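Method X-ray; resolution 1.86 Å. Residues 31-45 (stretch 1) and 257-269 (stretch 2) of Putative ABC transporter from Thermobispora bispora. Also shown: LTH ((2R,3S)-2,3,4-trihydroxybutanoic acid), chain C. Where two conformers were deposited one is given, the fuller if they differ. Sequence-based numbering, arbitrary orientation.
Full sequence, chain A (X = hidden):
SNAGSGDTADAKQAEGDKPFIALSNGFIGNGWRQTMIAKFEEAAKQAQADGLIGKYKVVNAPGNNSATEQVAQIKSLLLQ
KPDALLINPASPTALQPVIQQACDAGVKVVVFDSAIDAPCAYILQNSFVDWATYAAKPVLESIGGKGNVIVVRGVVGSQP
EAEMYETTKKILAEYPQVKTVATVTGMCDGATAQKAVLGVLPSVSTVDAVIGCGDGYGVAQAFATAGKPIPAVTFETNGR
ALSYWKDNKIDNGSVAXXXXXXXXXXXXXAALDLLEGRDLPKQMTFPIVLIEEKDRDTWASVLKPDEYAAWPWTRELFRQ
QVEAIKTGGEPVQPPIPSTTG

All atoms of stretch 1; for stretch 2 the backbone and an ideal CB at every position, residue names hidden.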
# COMPACT_ATOMS: atom_id res chain seq x y z
N GLY A 31 -2.39 -8.86 3.14
CA GLY A 31 -1.32 -8.91 4.13
C GLY A 31 -0.64 -7.55 4.30
O GLY A 31 -0.11 -7.25 5.37
N TRP A 32 -0.66 -6.74 3.23
CA TRP A 32 -0.06 -5.40 3.29
C TRP A 32 -0.82 -4.57 4.34
O TRP A 32 -0.21 -3.90 5.18
CB TRP A 32 -0.09 -4.75 1.88
CG TRP A 32 0.59 -3.40 1.78
CD1 TRP A 32 1.82 -3.15 1.29
CD2 TRP A 32 0.03 -2.12 2.14
NE1 TRP A 32 2.10 -1.80 1.37
CE2 TRP A 32 1.01 -1.15 1.86
CE3 TRP A 32 -1.19 -1.71 2.69
CZ2 TRP A 32 0.81 0.21 2.11
CZ3 TRP A 32 -1.40 -0.39 2.93
CH2 TRP A 32 -0.41 0.58 2.62
N ARG A 33 -2.14 -4.65 4.31
CA ARG A 33 -2.98 -3.90 5.23
C ARG A 33 -2.81 -4.40 6.66
O ARG A 33 -2.89 -3.63 7.61
CB ARG A 33 -4.44 -3.98 4.82
CG ARG A 33 -4.80 -3.24 3.54
CD ARG A 33 -4.77 -1.70 3.68
NE ARG A 33 -5.13 -1.12 2.40
CZ ARG A 33 -6.23 -0.39 2.13
NH1 ARG A 33 -7.09 -0.08 3.06
NH2 ARG A 33 -6.45 0.03 0.90
N GLN A 34 -2.58 -5.70 6.79
CA GLN A 34 -2.31 -6.27 8.10
C GLN A 34 -0.98 -5.80 8.68
O GLN A 34 -0.91 -5.51 9.86
CB GLN A 34 -2.43 -7.78 8.05
CG GLN A 34 -3.89 -8.17 8.11
CD GLN A 34 -4.19 -9.49 7.48
OE1 GLN A 34 -3.39 -10.41 7.53
NE2 GLN A 34 -5.37 -9.59 6.88
N THR A 35 0.04 -5.64 7.85
CA THR A 35 1.29 -5.09 8.32
C THR A 35 1.09 -3.60 8.66
O THR A 35 1.62 -3.10 9.67
CB THR A 35 2.42 -5.28 7.29
OG1 THR A 35 2.73 -6.67 7.18
CG2 THR A 35 3.67 -4.53 7.73
N MSE A 36 0.31 -2.90 7.85
CA MSE A 36 0.06 -1.48 8.09
C MSE A 36 -0.56 -1.26 9.44
O MSE A 36 -0.16 -0.36 10.17
CB MSE A 36 -0.82 -0.95 6.95
CG MSE A 36 -1.41 0.38 7.35
SE MSE A 36 -2.82 0.80 6.05
CE MSE A 36 -4.23 0.03 7.17
N ILE A 37 -1.53 -2.10 9.81
CA ILE A 37 -2.16 -2.04 11.14
C ILE A 37 -1.18 -2.42 12.25
O ILE A 37 -1.07 -1.71 13.26
CB ILE A 37 -3.43 -2.92 11.19
CG1 ILE A 37 -4.50 -2.32 10.25
CG2 ILE A 37 -3.96 -3.08 12.62
CD1 ILE A 37 -4.92 -0.91 10.58
N ALA A 38 -0.45 -3.50 12.04
CA ALA A 38 0.50 -3.98 13.04
C ALA A 38 1.56 -2.90 13.36
O ALA A 38 1.83 -2.63 14.52
CB ALA A 38 1.12 -5.29 12.58
N LYS A 39 2.13 -2.25 12.34
CA LYS A 39 3.12 -1.20 12.58
C LYS A 39 2.51 -0.00 13.32
O LYS A 39 3.15 0.54 14.21
CB LYS A 39 3.75 -0.73 11.26
CG LYS A 39 4.50 -1.81 10.51
CD LYS A 39 5.74 -2.27 11.26
CE LYS A 39 6.36 -3.48 10.60
NZ LYS A 39 7.79 -3.59 10.98
N PHE A 40 1.29 0.40 12.95
CA PHE A 40 0.59 1.45 13.68
C PHE A 40 0.39 1.08 15.14
O PHE A 40 0.61 1.89 16.02
CB PHE A 40 -0.80 1.75 13.08
CG PHE A 40 -1.61 2.70 13.93
CD1 PHE A 40 -1.35 4.06 13.92
CD2 PHE A 40 -2.60 2.22 14.78
CE1 PHE A 40 -2.08 4.94 14.70
CE2 PHE A 40 -3.34 3.08 15.57
CZ PHE A 40 -3.06 4.45 15.54
N GLU A 41 -0.08 -0.14 15.39
CA GLU A 41 -0.40 -0.54 16.74
C GLU A 41 0.87 -0.65 17.61
O GLU A 41 0.86 -0.24 18.76
CB GLU A 41 -1.16 -1.86 16.73
CG GLU A 41 -2.61 -1.69 16.35
CD GLU A 41 -3.36 -3.01 16.25
OE1 GLU A 41 -2.71 -4.05 16.00
OE2 GLU A 41 -4.59 -2.99 16.40
N GLU A 42 1.94 -1.18 17.04
CA GLU A 42 3.23 -1.18 17.72
C GLU A 42 3.70 0.25 18.03
O GLU A 42 4.14 0.53 19.13
CB GLU A 42 4.27 -1.90 16.87
CG GLU A 42 5.69 -1.81 17.40
CD GLU A 42 6.68 -2.50 16.47
OE1 GLU A 42 6.84 -2.07 15.31
OE2 GLU A 42 7.33 -3.44 16.94
N ALA A 43 3.61 1.15 17.06
CA ALA A 43 4.04 2.53 17.29
C ALA A 43 3.16 3.26 18.32
O ALA A 43 3.66 4.05 19.13
CB ALA A 43 4.07 3.31 15.99
N ALA A 44 1.86 3.01 18.26
CA ALA A 44 0.91 3.65 19.16
C ALA A 44 1.12 3.20 20.60
O ALA A 44 1.12 4.02 21.52
CB ALA A 44 -0.51 3.33 18.74
N LYS A 45 1.28 1.88 20.76
CA LYS A 45 1.50 1.26 22.05
C LYS A 45 2.75 1.86 22.70
O LYS A 45 2.75 2.18 23.89
CB LYS A 45 1.66 -0.26 21.85
CG LYS A 45 1.79 -1.09 23.10
CD LYS A 45 1.87 -2.57 22.77
CE LYS A 45 2.26 -3.41 23.98
NZ LYS A 45 1.23 -3.41 25.07
N UNK A 257 8.01 -4.46 -5.60
CA UNK A 257 7.79 -3.04 -5.25
C UNK A 257 6.36 -2.84 -4.73
O UNK A 257 5.41 -3.43 -5.25
CB UNK A 257 8.04 -2.14 -6.46
N UNK A 258 6.21 -2.06 -3.66
CA UNK A 258 4.89 -1.70 -3.13
C UNK A 258 5.03 -0.39 -2.42
O UNK A 258 6.15 0.08 -2.15
CB UNK A 258 4.33 -2.77 -2.19
N UNK A 259 3.90 0.23 -2.14
CA UNK A 259 3.81 1.31 -1.17
C UNK A 259 4.28 0.85 0.22
O UNK A 259 4.42 -0.37 0.48
CB UNK A 259 2.37 1.83 -1.10
N UNK A 260 4.44 1.84 1.09
CA UNK A 260 4.93 1.66 2.46
C UNK A 260 3.78 1.47 3.43
O UNK A 260 3.00 2.39 3.64
CB UNK A 260 5.78 2.86 2.89
N UNK A 261 3.66 0.27 4.03
CA UNK A 261 2.62 0.07 5.03
C UNK A 261 2.73 1.02 6.21
O UNK A 261 1.72 1.35 6.82
CB UNK A 261 2.66 -1.37 5.54
N UNK A 262 3.95 1.45 6.53
CA UNK A 262 4.19 2.36 7.61
C UNK A 262 3.82 3.82 7.31
O UNK A 262 4.13 4.70 8.08
CB UNK A 262 5.67 2.27 8.00
N UNK A 263 3.11 4.08 6.22
CA UNK A 263 2.38 5.33 6.13
C UNK A 263 1.48 5.55 7.35
O UNK A 263 1.26 6.69 7.73
CB UNK A 263 1.55 5.36 4.85
N UNK A 264 0.98 4.47 7.95
CA UNK A 264 0.18 4.60 9.14
C UNK A 264 0.95 5.19 10.33
O UNK A 264 0.38 5.92 11.16
CB UNK A 264 -0.39 3.23 9.52
N UNK A 265 2.22 4.83 10.44
CA UNK A 265 3.06 5.31 11.52
C UNK A 265 3.42 6.77 11.25
O UNK A 265 3.39 7.60 12.14
CB UNK A 265 4.32 4.45 11.66
N UNK A 266 3.75 7.08 10.00
CA UNK A 266 3.99 8.48 9.63
C UNK A 266 2.74 9.34 9.88
O UNK A 266 2.85 10.48 10.30
CB UNK A 266 4.41 8.57 8.16
N UNK A 267 1.56 8.78 9.62
CA UNK A 267 0.30 9.50 9.86
C UNK A 267 0.10 9.77 11.36
O UNK A 267 -0.39 10.82 11.75
CB UNK A 267 -0.88 8.70 9.31
N UNK A 268 0.50 8.82 12.21
CA UNK A 268 0.46 9.01 13.66
C UNK A 268 1.32 10.21 14.06
O UNK A 268 0.89 11.05 14.85
CB UNK A 268 0.94 7.75 14.38
N UNK A 269 2.55 10.28 13.55
CA UNK A 269 3.45 11.39 13.88
C UNK A 269 2.91 12.70 13.35
O UNK A 269 2.95 13.71 14.04
CB UNK A 269 4.85 11.14 13.32
O1 LTH C . -1.80 -2.92 -1.00
C1 LTH C . -2.65 -2.16 -0.42
O LTH C . -3.64 -2.54 0.24
C2 LTH C . -2.41 -0.63 -0.46
O2 LTH C . -3.49 0.08 0.19
C3 LTH C . -2.30 -0.11 -1.87
O3 LTH C . -3.50 -0.41 -2.59
C4 LTH C . -2.13 1.42 -1.83
O4 LTH C . -0.85 1.66 -1.19

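Position 257 has extended backbone angles (-146/137), and its ideal CB finds nothing of stretch 1 within 5.5 Å. Stretch 1 therefore sets no demand; a beta-branched residue would suit the strand, and Val257 is deposited.

At 258 the strand continues (-154/166), but CA-to-CB points toward stretch 1, with the ideal CB 4.3 Å from Trp32 CD1. An apolar chain, such as leucine, isoleucine or methionine, could follow the indole. The residue is Met258, modelled as selenomethionine; Met258 CE lies 3.6 Å from both Trp32 CD1 and LTH O1, and its SE sits oblique to the five-membered ring.

The visible backbone explains much at 259: its O accepts a hydrogen bond from Trp32 NE1 (2.9 Å, 171° at the hydrogen), which any residue could supply. The ideal CB of 259 is 3.9 Å from Trp32 CZ2 and about 3.2 Å from LTH O4, so a small polar side chain fits well. Ser259 meets both conditions, donating from OG to LTH O4 at 2.5 Å.

CA-to-CB of 260 points away from stretch 1, which leaves its identity open on that side; because a turn follows, a residue able to accept from the backbone beyond is plausible. It is Asp260, whose OD1 accepts a weak hydrogen bond from N of 262 at 3.0 Å.

Position 261 is close-packed: its CA is 4.3 Å from Met36 CA, and its ideal CB is 3.6 Å from Met36 N and 4.0 Å from Thr35 CG2. A phi of -59° in a type I turn permits proline, while alanine or another compact apolar residue would also suit. Pro261 lays CG over the Trp32 face, 3.7 Å from the five-membered-ring centroid and 23° off its normal; LTH C2 covers the opposite face. Pro261 CB also packs 3.9 Å from Met36 CB.

At 262, the N-cap position, CA-to-CB points sideways, with its ideal CB 4.8 Å from Lys39 CB. Serine, aspartate or alanine would suit; Ala262 is found. At 263 the ideal CB reaches nothing, so a longer polar chain is one option: Gln263 donates from NE2 to Asp260 O (3.1 Å) and comes to the edge of the Trp32 ring.

The ideal CB of 264 points toward stretch 1, 3.7 Å from Met36 O and 3.9 Å from Phe40 CB. That carbonyl favours a short donor, serine or threonine, although alanine could fit. Ser264 donates from OG to Met36 O at 2.8 Å.

At 265, the ideal CB 4.5 Å from Ala43 CB suggests a modest aliphatic group. Val265 places CG1 4.0 Å from Ala43 CB and CG2 3.8 Å from Lys39 CB.

At 268, CB points toward Phe40 CE1 (4.1 Å from the ideal CB), inviting leucine, isoleucine or methionine. Leu268 extends CD2 to 3.9 Å from Ala43 CB.

At 266, 267 and 269 nothing of stretch 1 lies within 5.5 Å of the ideal CB, so many helix-compatible side chains fit; Ala266, Ala267 and Trp269 are found.

Stretch 2 257-269: VMSDPAQSVAALW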
# COMPACT_ATOMS: atom_id res chain seq x y z
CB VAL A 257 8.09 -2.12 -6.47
CG1 VAL A 257 7.27 -2.54 -7.69
CG2 VAL A 257 7.84 -0.66 -6.12
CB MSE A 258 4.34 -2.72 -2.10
CG MSE A 258 4.16 -4.10 -2.68
SE MSE A 258 3.07 -5.27 -1.52
CE MSE A 258 1.28 -4.57 -2.02
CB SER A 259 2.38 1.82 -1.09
OG SER A 259 1.49 0.77 -0.71
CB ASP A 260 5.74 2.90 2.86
CG ASP A 260 6.26 2.87 4.29
OD1 ASP A 260 6.43 1.78 4.90
OD2 ASP A 260 6.52 3.96 4.81
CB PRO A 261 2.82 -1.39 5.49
CG PRO A 261 3.58 -2.04 4.40
CD PRO A 261 4.44 -0.96 3.80
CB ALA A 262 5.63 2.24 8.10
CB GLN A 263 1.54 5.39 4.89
CG GLN A 263 2.32 5.64 3.62
CD GLN A 263 1.42 5.49 2.42
OE1 GLN A 263 0.86 6.46 1.94
NE2 GLN A 263 1.26 4.24 1.93
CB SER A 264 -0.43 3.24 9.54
OG SER A 264 0.60 2.31 9.85
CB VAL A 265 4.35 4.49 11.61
CG1 VAL A 265 5.26 5.08 12.65
CG2 VAL A 265 4.04 3.04 11.96
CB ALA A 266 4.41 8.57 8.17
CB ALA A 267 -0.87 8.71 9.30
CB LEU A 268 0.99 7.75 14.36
CG LEU A 268 1.19 7.78 15.87
CD1 LEU A 268 -0.09 8.11 16.60
CD2 LEU A 268 1.78 6.47 16.37
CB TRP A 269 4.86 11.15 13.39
CG TRP A 269 5.50 9.91 14.01
CD1 TRP A 269 6.08 8.89 13.36
CD2 TRP A 269 5.59 9.60 15.41
NE1 TRP A 269 6.54 7.94 14.25
CE2 TRP A 269 6.23 8.34 15.51
CE3 TRP A 269 5.18 10.25 16.58
CZ2 TRP A 269 6.50 7.73 16.74
CZ3 TRP A 269 5.47 9.66 17.81
CH2 TRP A 269 6.10 8.39 17.88
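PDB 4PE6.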